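Mitochondrial edited mRNA stability factor 1 (Trypanosoma brucei, PDB 6NL1) acts as a 5' processing enzyme of mitochondrial mRNAs, has a Nudix fold and binds GDP, and probably hydrolyses phosphate linkages at the transcript end. Local coordinates at residues Thr257-Thr265 with Ile301-Val309; Leu83-Phe93 with Tyr175-Ile183. All coordinates share one frame; numbering follows the deposited sequence.

Contact 1: residues Thr257-Thr265 with Ile301-Val309; sequences TLWEETGIT and IRVEGPQVV
Glu260, Glu261 and Thr262 belong to the Nudix motif and meet the loop 301-309 at the end of the Nudix helix 250-262. The run up to Gly263 and Ile264 fits the motif's E-E-x-G-U ending. Glu260 O accepts Gln307 N at 2.8 Å and Val308 N at 3.3 Å. Thr262 O accepts Gly305 N at 2.9 Å, and a water joins it to Glu304 N and Arg302 O. Between them, Glu261 O only packs on the Pro306 ring. Gly263 has positive phi, and Gln307 CG sits 3.7 Å from Gly263 CA. Gln307 CG also lies over the Trp259 face, 4.0 Å from the six-ring centroid and 13° off the ring normal, a CH-pi contact. A bend in the Gln307 chain (chi2 -63°) turns the amide back to Gly305 O. Gln307 NE2 bonds Gly305 O at 2.8 Å, nearly straight (168°) and close to the amide plane, which fixes the amide's rotation. Past Gly263, Ile264 CG2 meets Ile301 CD1 at 4.0 Å, and Ile264 CD1 meets Val303 CG2. The carboxylates turn elsewhere: Glu260 to Arg256 and Lys242, Glu261 to Lys238, Gly241 and Tyr313. The loop therefore grips two helix-end carbonyls through its backbone, and other partners hold the motif carboxylates.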
loop_
_atom_site.group_PDB
_atom_site.type_symbol
_atom_site.label_atom_id
_atom_site.label_comp_id
_atom_site.label_asym_id
_atom_site.label_seq_id
_atom_site.Cartn_x
_atom_site.Cartn_y
_atom_site.Cartn_z
ATOM N N THR A 257 -4.360 -0.636 -11.581
ATOM C CA THR A 257 -5.032 -0.671 -10.288
ATOM C C THR A 257 -6.142 0.365 -10.173
ATOM O O THR A 257 -7.039 0.208 -9.357
ATOM C CB THR A 257 -4.036 -0.574 -9.101
ATOM O OG1 THR A 257 -3.299 0.649 -9.173
ATOM C CG2 THR A 257 -3.061 -1.757 -9.142
ATOM N N LEU A 258 -6.084 1.423 -10.985
ATOM C CA LEU A 258 -7.237 2.312 -11.122
ATOM C C LEU A 258 -8.425 1.492 -11.619
ATOM O O LEU A 258 -9.528 1.576 -11.073
ATOM C CB LEU A 258 -6.969 3.441 -12.120
ATOM C CG LEU A 258 -8.229 4.180 -12.595
ATOM C CD1 LEU A 258 -8.895 4.942 -11.436
ATOM C CD2 LEU A 258 -7.899 5.138 -13.723
ATOM N N TRP A 259 -8.197 0.695 -12.663
ATOM C CA TRP A 259 -9.265 -0.151 -13.195
ATOM C C TRP A 259 -9.800 -1.127 -12.139
ATOM O O TRP A 259 -11.011 -1.286 -11.990
ATOM C CB TRP A 259 -8.821 -0.918 -14.446
ATOM C CG TRP A 259 -9.941 -1.737 -14.989
ATOM C CD1 TRP A 259 -10.928 -1.313 -15.834
ATOM C CD2 TRP A 259 -10.236 -3.109 -14.680
ATOM N NE1 TRP A 259 -11.806 -2.343 -16.085
ATOM C CE2 TRP A 259 -11.405 -3.455 -15.390
ATOM C CE3 TRP A 259 -9.618 -4.080 -13.881
ATOM C CZ2 TRP A 259 -11.971 -4.736 -15.332
ATOM C CZ3 TRP A 259 -10.180 -5.355 -13.825
ATOM C CH2 TRP A 259 -11.344 -5.667 -14.545
ATOM N N GLU A 260 -8.900 -1.766 -11.398
ATOM C CA GLU A 260 -9.308 -2.719 -10.359
ATOM C C GLU A 260 -10.210 -2.094 -9.298
ATOM O O GLU A 260 -11.098 -2.757 -8.763
ATOM C CB GLU A 260 -8.088 -3.378 -9.696
ATOM C CG GLU A 260 -7.283 -4.244 -10.664
ATOM C CD GLU A 260 -6.109 -4.967 -10.018
ATOM O OE1 GLU A 260 -5.954 -4.926 -8.772
ATOM O OE2 GLU A 260 -5.332 -5.588 -10.772
ATOM N N GLU A 261 -9.997 -0.818 -8.991
ATOM C CA GLU A 261 -10.769 -0.192 -7.919
ATOM C C GLU A 261 -12.008 0.550 -8.398
ATOM O O GLU A 261 -12.934 0.761 -7.613
ATOM C CB GLU A 261 -9.882 0.703 -7.036
ATOM C CG GLU A 261 -8.832 -0.089 -6.243
ATOM C CD GLU A 261 -8.184 0.712 -5.110
ATOM O OE1 GLU A 261 -7.901 1.911 -5.307
ATOM O OE2 GLU A 261 -7.956 0.134 -4.018
ATOM N N THR A 262 -12.047 0.909 -9.682
ATOM C CA THR A 262 -13.105 1.785 -10.174
ATOM C C THR A 262 -13.755 1.318 -11.458
ATOM O O THR A 262 -14.855 1.759 -11.796
ATOM C CB THR A 262 -12.571 3.203 -10.440
ATOM O OG1 THR A 262 -11.673 3.161 -11.553
ATOM C CG2 THR A 262 -11.842 3.744 -9.216
ATOM N N GLY A 263 -13.064 0.450 -12.191
ATOM C CA GLY A 263 -13.546 -0.005 -13.484
ATOM C C GLY A 263 -13.297 1.018 -14.582
ATOM O O GLY A 263 -13.783 0.868 -15.701
ATOM N N ILE A 264 -12.533 2.061 -14.266
ATOM C CA ILE A 264 -12.214 3.107 -15.244
ATOM C C ILE A 264 -10.957 2.799 -16.063
ATOM O O ILE A 264 -9.898 2.450 -15.522
ATOM C CB ILE A 264 -12.020 4.481 -14.565
ATOM C CG1 ILE A 264 -13.324 4.950 -13.921
ATOM C CG2 ILE A 264 -11.520 5.525 -15.576
ATOM C CD1 ILE A 264 -13.162 6.200 -13.082
ATOM N N THR A 265 -11.076 2.952 -17.375
ATOM C CA THR A 265 -9.939 2.796 -18.270
ATOM C C THR A 265 -9.462 4.169 -18.728
ATOM O O THR A 265 -10.238 4.926 -19.313
ATOM C CB THR A 265 -10.325 1.967 -19.519
ATOM O OG1 THR A 265 -10.734 0.657 -19.116
ATOM C CG2 THR A 265 -9.147 1.857 -20.489
ATOM N N ILE A 301 -18.389 10.941 -16.607
ATOM C CA ILE A 301 -17.875 9.594 -16.804
ATOM C C ILE A 301 -18.616 8.607 -15.906
ATOM O O ILE A 301 -18.973 8.932 -14.770
ATOM C CB ILE A 301 -16.366 9.509 -16.510
ATOM C CG1 ILE A 301 -15.836 8.109 -16.844
ATOM C CG2 ILE A 301 -16.078 9.867 -15.046
ATOM C CD1 ILE A 301 -14.342 8.006 -16.829
ATOM N N ARG A 302 -18.859 7.406 -16.421
ATOM C CA ARG A 302 -19.542 6.379 -15.646
ATOM C C ARG A 302 -18.544 5.595 -14.809
ATOM O O ARG A 302 -17.597 5.007 -15.331
ATOM C CB ARG A 302 -20.326 5.433 -16.553
ATOM C CG ARG A 302 -21.292 4.533 -15.796
ATOM C CD ARG A 302 -21.970 3.539 -16.721
ATOM N NE ARG A 302 -21.011 2.601 -17.294
ATOM C CZ ARG A 302 -21.319 1.681 -18.202
ATOM N NH1 ARG A 302 -22.565 1.577 -18.646
ATOM N NH2 ARG A 302 -20.382 0.867 -18.668
ATOM N N VAL A 303 -18.757 5.603 -13.500
ATOM C CA VAL A 303 -17.885 4.895 -12.578
ATOM C C VAL A 303 -18.578 3.619 -12.101
ATOM O O VAL A 303 -19.690 3.667 -11.585
ATOM C CB VAL A 303 -17.572 5.768 -11.363
ATOM C CG1 VAL A 303 -16.629 5.037 -10.418
ATOM C CG2 VAL A 303 -16.998 7.113 -11.809
ATOM N N GLU A 304 -17.928 2.479 -12.273
ATOM C CA GLU A 304 -18.536 1.218 -11.870
ATOM C C GLU A 304 -18.183 0.813 -10.443
ATOM O O GLU A 304 -18.992 0.200 -9.758
ATOM C CB GLU A 304 -18.174 0.110 -12.855
ATOM C CG GLU A 304 -18.714 0.373 -14.252
ATOM C CD GLU A 304 -18.691 -0.856 -15.121
ATOM O OE1 GLU A 304 -19.781 -1.404 -15.391
ATOM O OE2 GLU A 304 -17.587 -1.273 -15.535
ATOM N N GLY A 305 -16.987 1.173 -9.988
ATOM C CA GLY A 305 -16.531 0.742 -8.680
ATOM C C GLY A 305 -15.595 -0.447 -8.801
ATOM O O GLY A 305 -15.223 -0.839 -9.904
ATOM N N PRO A 306 -15.207 -1.029 -7.661
ATOM C CA PRO A 306 -14.210 -2.103 -7.594
ATOM C C PRO A 306 -14.581 -3.317 -8.440
ATOM O O PRO A 306 -15.712 -3.785 -8.402
ATOM C CB PRO A 306 -14.188 -2.466 -6.103
ATOM C CG PRO A 306 -14.594 -1.217 -5.419
ATOM C CD PRO A 306 -15.624 -0.587 -6.319
ATOM N N GLN A 307 -13.608 -3.804 -9.202
ATOM C CA GLN A 307 -13.771 -4.964 -10.056
ATOM C C GLN A 307 -13.090 -6.147 -9.394
ATOM O O GLN A 307 -13.354 -7.296 -9.721
ATOM C CB GLN A 307 -13.125 -4.693 -11.414
ATOM C CG GLN A 307 -13.672 -3.451 -12.084
ATOM C CD GLN A 307 -15.143 -3.599 -12.390
ATOM O OE1 GLN A 307 -15.532 -4.500 -13.124
ATOM N NE2 GLN A 307 -15.972 -2.740 -11.809
ATOM N N VAL A 308 -12.205 -5.844 -8.458
ATOM C CA VAL A 308 -11.421 -6.848 -7.764
ATOM C C VAL A 308 -11.632 -6.665 -6.264
ATOM O O VAL A 308 -11.561 -5.547 -5.763
ATOM C CB VAL A 308 -9.934 -6.686 -8.108
ATOM C CG1 VAL A 308 -9.066 -7.637 -7.286
ATOM C CG2 VAL A 308 -9.726 -6.906 -9.605
ATOM N N VAL A 309 -11.918 -7.766 -5.566
ATOM C CA VAL A 309 -12.268 -7.765 -4.138
ATOM C C VAL A 309 -13.206 -6.618 -3.705
ATOM O O VAL A 309 -12.928 -5.887 -2.757
ATOM C CB VAL A 309 -11.016 -7.856 -3.220
ATOM C CG1 VAL A 309 -10.265 -9.167 -3.476
ATOM C CG2 VAL A 309 -10.099 -6.663 -3.409
HETATM O O HOH W 1 -16.273 2.275 -14.267
#

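Contact 2: residues Leu83-Phe93 with Tyr175-Ile183; sequences LEKLSHPPARF and YLFGSERGI
Tyr175, Phe177 and Phe93 form an aromatic cluster on one face of the antiparallel four-stranded sheet 84-86, 100-107, 171-178, 132-137. The contact is side-chain packing. Strand 84-86 lies at the sheet edge, and strand 100-107 separates it from 171-178. The chain after 84-86 runs over the face toward strand 132-137.

Tyr175 meets Leu86, Pro90, Arg92 and Phe93. Its CG lies beside the backbone N (chi1 -62°), and from there the ring reaches into the 86-93 run. Phe93 CE1 comes over one face of this ring, 3.4 Å from Tyr175 CE2. The two ring planes are 57° apart, an oblique pair. Leu86 CD1 meets the Tyr175 ring at its edge, 3.8 Å from Tyr175 CE1, and Pro90 CD approaches the same CE1. The Tyr175 hydroxyl bonds to Glu136, which also forms a salt bridge with Arg92. The Arg92 guanidinium is covered on one face by Pro90 CG. Phe177 has Pro89 CB at its ring edge, 4.0 Å from Phe177 CE1. Phe177 CZ lies 3.9 Å from Phe93 CB.

Leu176 faces the other side of the sheet, where helix 180-193 packs. Ser179 is the N-cap just before that helix, and Ser179 OG accepts Gly182 N at 2.9 Å. Leu83 reaches this layer too, crossing Leu176 at about a right angle. Leu83 CD1 lies 3.8 Å from Leu176 CD1 and 4.1 Å from Ile183 CG2.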
loop_
_atom_site.group_PDB
_atom_site.type_symbol
_atom_site.label_atom_id
_atom_site.label_comp_id
_atom_site.label_asym_id
_atom_site.label_seq_id
_atom_site.Cartn_x
_atom_site.Cartn_y
_atom_site.Cartn_z
ATOM N N LEU A 83 22.408 -15.196 1.632
ATOM C CA LEU A 83 21.556 -16.010 2.483
ATOM C C LEU A 83 22.398 -16.932 3.346
ATOM O O LEU A 83 23.437 -17.426 2.912
ATOM C CB LEU A 83 20.566 -16.827 1.651
ATOM C CG LEU A 83 19.519 -16.027 0.877
ATOM C CD1 LEU A 83 18.531 -16.977 0.201
ATOM C CD2 LEU A 83 18.794 -15.061 1.804
ATOM N N GLU A 84 21.944 -17.153 4.574
ATOM C CA GLU A 84 22.613 -18.070 5.483
ATOM C C GLU A 84 21.661 -19.204 5.827
ATOM O O GLU A 84 20.553 -18.967 6.322
ATOM C CB GLU A 84 23.054 -17.330 6.747
ATOM C CG GLU A 84 23.996 -16.160 6.447
ATOM C CD GLU A 84 24.046 -15.121 7.559
ATOM O OE1 GLU A 84 23.338 -14.094 7.446
ATOM O OE2 GLU A 84 24.802 -15.325 8.533
ATOM N N LYS A 85 22.083 -20.434 5.544
ATOM C CA LYS A 85 21.247 -21.588 5.831
ATOM C C LYS A 85 21.193 -21.828 7.331
ATOM O O LYS A 85 22.201 -21.719 8.022
ATOM C CB LYS A 85 21.754 -22.849 5.120
ATOM C CG LYS A 85 20.727 -23.975 5.135
ATOM C CD LYS A 85 21.270 -25.289 4.597
ATOM C CE LYS A 85 20.160 -26.339 4.569
ATOM N NZ LYS A 85 20.658 -27.745 4.655
ATOM N N LEU A 86 20.003 -22.140 7.830
ATOM C CA LEU A 86 19.830 -22.477 9.230
ATOM C C LEU A 86 19.459 -23.953 9.354
ATOM O O LEU A 86 18.810 -24.518 8.473
ATOM C CB LEU A 86 18.751 -21.594 9.869
ATOM C CG LEU A 86 18.980 -20.085 9.781
ATOM C CD1 LEU A 86 17.833 -19.334 10.407
ATOM C CD2 LEU A 86 20.292 -19.692 10.453
ATOM N N SER A 87 19.880 -24.569 10.452
ATOM C CA SER A 87 19.587 -25.970 10.726
ATOM C C SER A 87 18.110 -26.167 10.996
ATOM O O SER A 87 17.528 -27.163 10.584
ATOM C CB SER A 87 20.373 -26.445 11.952
ATOM O OG SER A 87 21.755 -26.540 11.663
ATOM N N HIS A 88 17.525 -25.214 11.716
ATOM C CA HIS A 88 16.145 -25.296 12.178
ATOM C C HIS A 88 15.658 -23.876 12.364
ATOM O O HIS A 88 16.459 -22.962 12.517
ATOM C CB HIS A 88 16.060 -26.009 13.535
ATOM C CG HIS A 88 16.718 -27.351 13.567
ATOM N ND1 HIS A 88 16.060 -28.514 13.219
ATOM C CD2 HIS A 88 17.972 -27.725 13.919
ATOM C CE1 HIS A 88 16.880 -29.540 13.347
ATOM N NE2 HIS A 88 18.050 -29.089 13.771
ATOM N N PRO A 89 14.336 -23.676 12.362
ATOM C CA PRO A 89 13.866 -22.334 12.705
ATOM C C PRO A 89 14.051 -22.089 14.202
ATOM O O PRO A 89 14.125 -23.041 14.982
ATOM C CB PRO A 89 12.363 -22.380 12.379
ATOM C CG PRO A 89 12.091 -23.748 11.788
ATOM C CD PRO A 89 13.233 -24.629 12.164
ATOM N N PRO A 90 14.137 -20.822 14.608
ATOM C CA PRO A 90 14.053 -20.553 16.048
ATOM C C PRO A 90 12.652 -20.914 16.560
ATOM O O PRO A 90 11.716 -21.026 15.763
ATOM C CB PRO A 90 14.303 -19.043 16.131
ATOM C CG PRO A 90 13.889 -18.519 14.801
ATOM C CD PRO A 90 14.259 -19.593 13.812
ATOM N N ALA A 91 12.507 -21.092 17.866
ATOM C CA ALA A 91 11.239 -21.549 18.439
ATOM C C ALA A 91 10.065 -20.630 18.119
ATOM O O ALA A 91 8.934 -21.083 17.964
ATOM C CB ALA A 91 11.370 -21.731 19.950
ATOM N N ARG A 92 10.333 -19.338 18.017
ATOM C CA ARG A 92 9.283 -18.372 17.705
ATOM C C ARG A 92 8.647 -18.574 16.328
ATOM O O ARG A 92 7.577 -18.036 16.064
ATOM C CB ARG A 92 9.811 -16.947 17.816
ATOM C CG ARG A 92 11.020 -16.633 16.929
ATOM C CD ARG A 92 11.498 -15.230 17.261
ATOM N NE ARG A 92 12.656 -14.788 16.495
ATOM C CZ ARG A 92 13.914 -15.048 16.833
ATOM N NH1 ARG A 92 14.179 -15.792 17.904
ATOM N NH2 ARG A 92 14.909 -14.579 16.092
ATOM N N PHE A 93 9.310 -19.329 15.453
ATOM C CA PHE A 93 8.732 -19.680 14.152
ATOM C C PHE A 93 8.420 -21.167 14.061
ATOM O O PHE A 93 8.520 -21.755 12.987
ATOM C CB PHE A 93 9.641 -19.251 12.988
ATOM C CG PHE A 93 9.856 -17.776 12.921
ATOM C CD1 PHE A 93 11.131 -17.243 12.994
ATOM C CD2 PHE A 93 8.774 -16.911 12.833
ATOM C CE1 PHE A 93 11.332 -15.865 12.950
ATOM C CE2 PHE A 93 8.962 -15.537 12.805
ATOM C CZ PHE A 93 10.245 -15.013 12.860
ATOM N N TYR A 175 13.510 -14.202 7.228
ATOM C CA TYR A 175 13.584 -15.657 7.136
ATOM C C TYR A 175 12.822 -16.167 5.920
ATOM O O TYR A 175 11.742 -15.670 5.604
ATOM C CB TYR A 175 13.015 -16.318 8.386
ATOM C CG TYR A 175 13.746 -15.991 9.660
ATOM C CD1 TYR A 175 14.696 -16.861 10.185
ATOM C CD2 TYR A 175 13.481 -14.814 10.346
ATOM C CE1 TYR A 175 15.354 -16.561 11.352
ATOM C CE2 TYR A 175 14.130 -14.510 11.507
ATOM C CZ TYR A 175 15.064 -15.374 12.007
ATOM O OH TYR A 175 15.706 -15.048 13.176
ATOM N N LEU A 176 13.390 -17.166 5.249
ATOM C CA LEU A 176 12.738 -17.800 4.114
ATOM C C LEU A 176 12.529 -19.276 4.425
ATOM O O LEU A 176 13.461 -19.967 4.845
ATOM C CB LEU A 176 13.582 -17.661 2.842
ATOM C CG LEU A 176 14.169 -16.303 2.410
ATOM C CD1 LEU A 176 14.869 -16.465 1.072
ATOM C CD2 LEU A 176 13.124 -15.230 2.309
ATOM N N PHE A 177 11.298 -19.743 4.225
ATOM C CA PHE A 177 10.939 -21.149 4.409
ATOM C C PHE A 177 10.419 -21.712 3.095
ATOM O O PHE A 177 9.447 -21.203 2.531
ATOM C CB PHE A 177 9.831 -21.292 5.458
ATOM C CG PHE A 177 10.144 -20.645 6.768
ATOM C CD1 PHE A 177 10.719 -21.374 7.790
ATOM C CD2 PHE A 177 9.865 -19.298 6.972
ATOM C CE1 PHE A 177 11.008 -20.775 9.007
ATOM C CE2 PHE A 177 10.149 -18.693 8.179
ATOM C CZ PHE A 177 10.722 -19.432 9.201
ATOM N N GLY A 178 11.056 -22.763 2.603
ATOM C CA GLY A 178 10.583 -23.407 1.397
ATOM C C GLY A 178 11.492 -24.531 0.975
ATOM O O GLY A 178 12.336 -24.965 1.759
ATOM N N SER A 179 11.317 -25.004 -0.257
ATOM C CA SER A 179 12.213 -26.009 -0.831
ATOM C C SER A 179 13.523 -25.350 -1.268
ATOM O O SER A 179 13.587 -24.125 -1.421
ATOM C CB SER A 179 11.548 -26.671 -2.038
ATOM O OG SER A 179 11.399 -25.736 -3.095
ATOM N N GLU A 180 14.562 -26.154 -1.485
ATOM C CA GLU A 180 15.849 -25.638 -1.957
ATOM C C GLU A 180 15.688 -24.901 -3.284
ATOM O O GLU A 180 16.289 -23.846 -3.507
ATOM C CB GLU A 180 16.858 -26.775 -2.141
ATOM C CG GLU A 180 17.249 -27.504 -0.858
ATOM C CD GLU A 180 18.405 -26.840 -0.123
ATOM O OE1 GLU A 180 18.541 -25.599 -0.205
ATOM O OE2 GLU A 180 19.183 -27.566 0.534
ATOM N N ARG A 181 14.870 -25.469 -4.163
ATOM C CA ARG A 181 14.627 -24.893 -5.481
ATOM C C ARG A 181 13.795 -23.620 -5.385
ATOM O O ARG A 181 14.085 -22.630 -6.053
ATOM C CB ARG A 181 13.914 -25.909 -6.376
ATOM C CG ARG A 181 13.695 -25.439 -7.806
ATOM C CD ARG A 181 13.014 -26.527 -8.632
ATOM N NE ARG A 181 13.635 -27.835 -8.416
ATOM C CZ ARG A 181 13.286 -28.949 -9.053
ATOM N NH1 ARG A 181 12.318 -28.922 -9.958
ATOM N NH2 ARG A 181 13.910 -30.090 -8.786
ATOM N N GLY A 182 12.744 -23.657 -4.567
ATOM C CA GLY A 182 11.938 -22.474 -4.323
ATOM C C GLY A 182 12.794 -21.346 -3.764
ATOM O O GLY A 182 12.707 -20.205 -4.213
ATOM N N ILE A 183 13.645 -21.676 -2.799
ATOM C CA ILE A 183 14.509 -20.679 -2.176
ATOM C C ILE A 183 15.529 -20.124 -3.170
ATOM O O ILE A 183 15.787 -18.918 -3.198
ATOM C CB ILE A 183 15.179 -21.225 -0.893
ATOM C CG1 ILE A 183 14.175 -21.145 0.258
ATOM C CG2 ILE A 183 16.427 -20.416 -0.544
ATOM C CD1 ILE A 183 14.571 -21.908 1.475
#

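How the contacts relate
From the N terminus, the chain first enters contact 2 at 83-93. It then passes through strands 100-107 and 132-137 and closes the contact at 175-183. The 81 residues between hold much of the first sheet. Contact 1 opens later, at 257-265, and closes at 301-309 after strands 272-277 and 290-296. The two loops follow in series, so neither nests in nor crosses the other. Contact 2 joins the edge strand and its following loop to a central strand and a helix. Contact 1 joins the Nudix helix to the loop after strand 290-296. Their centres are 40 Å apart, on opposite sides of the chain's centre, and they do not touch.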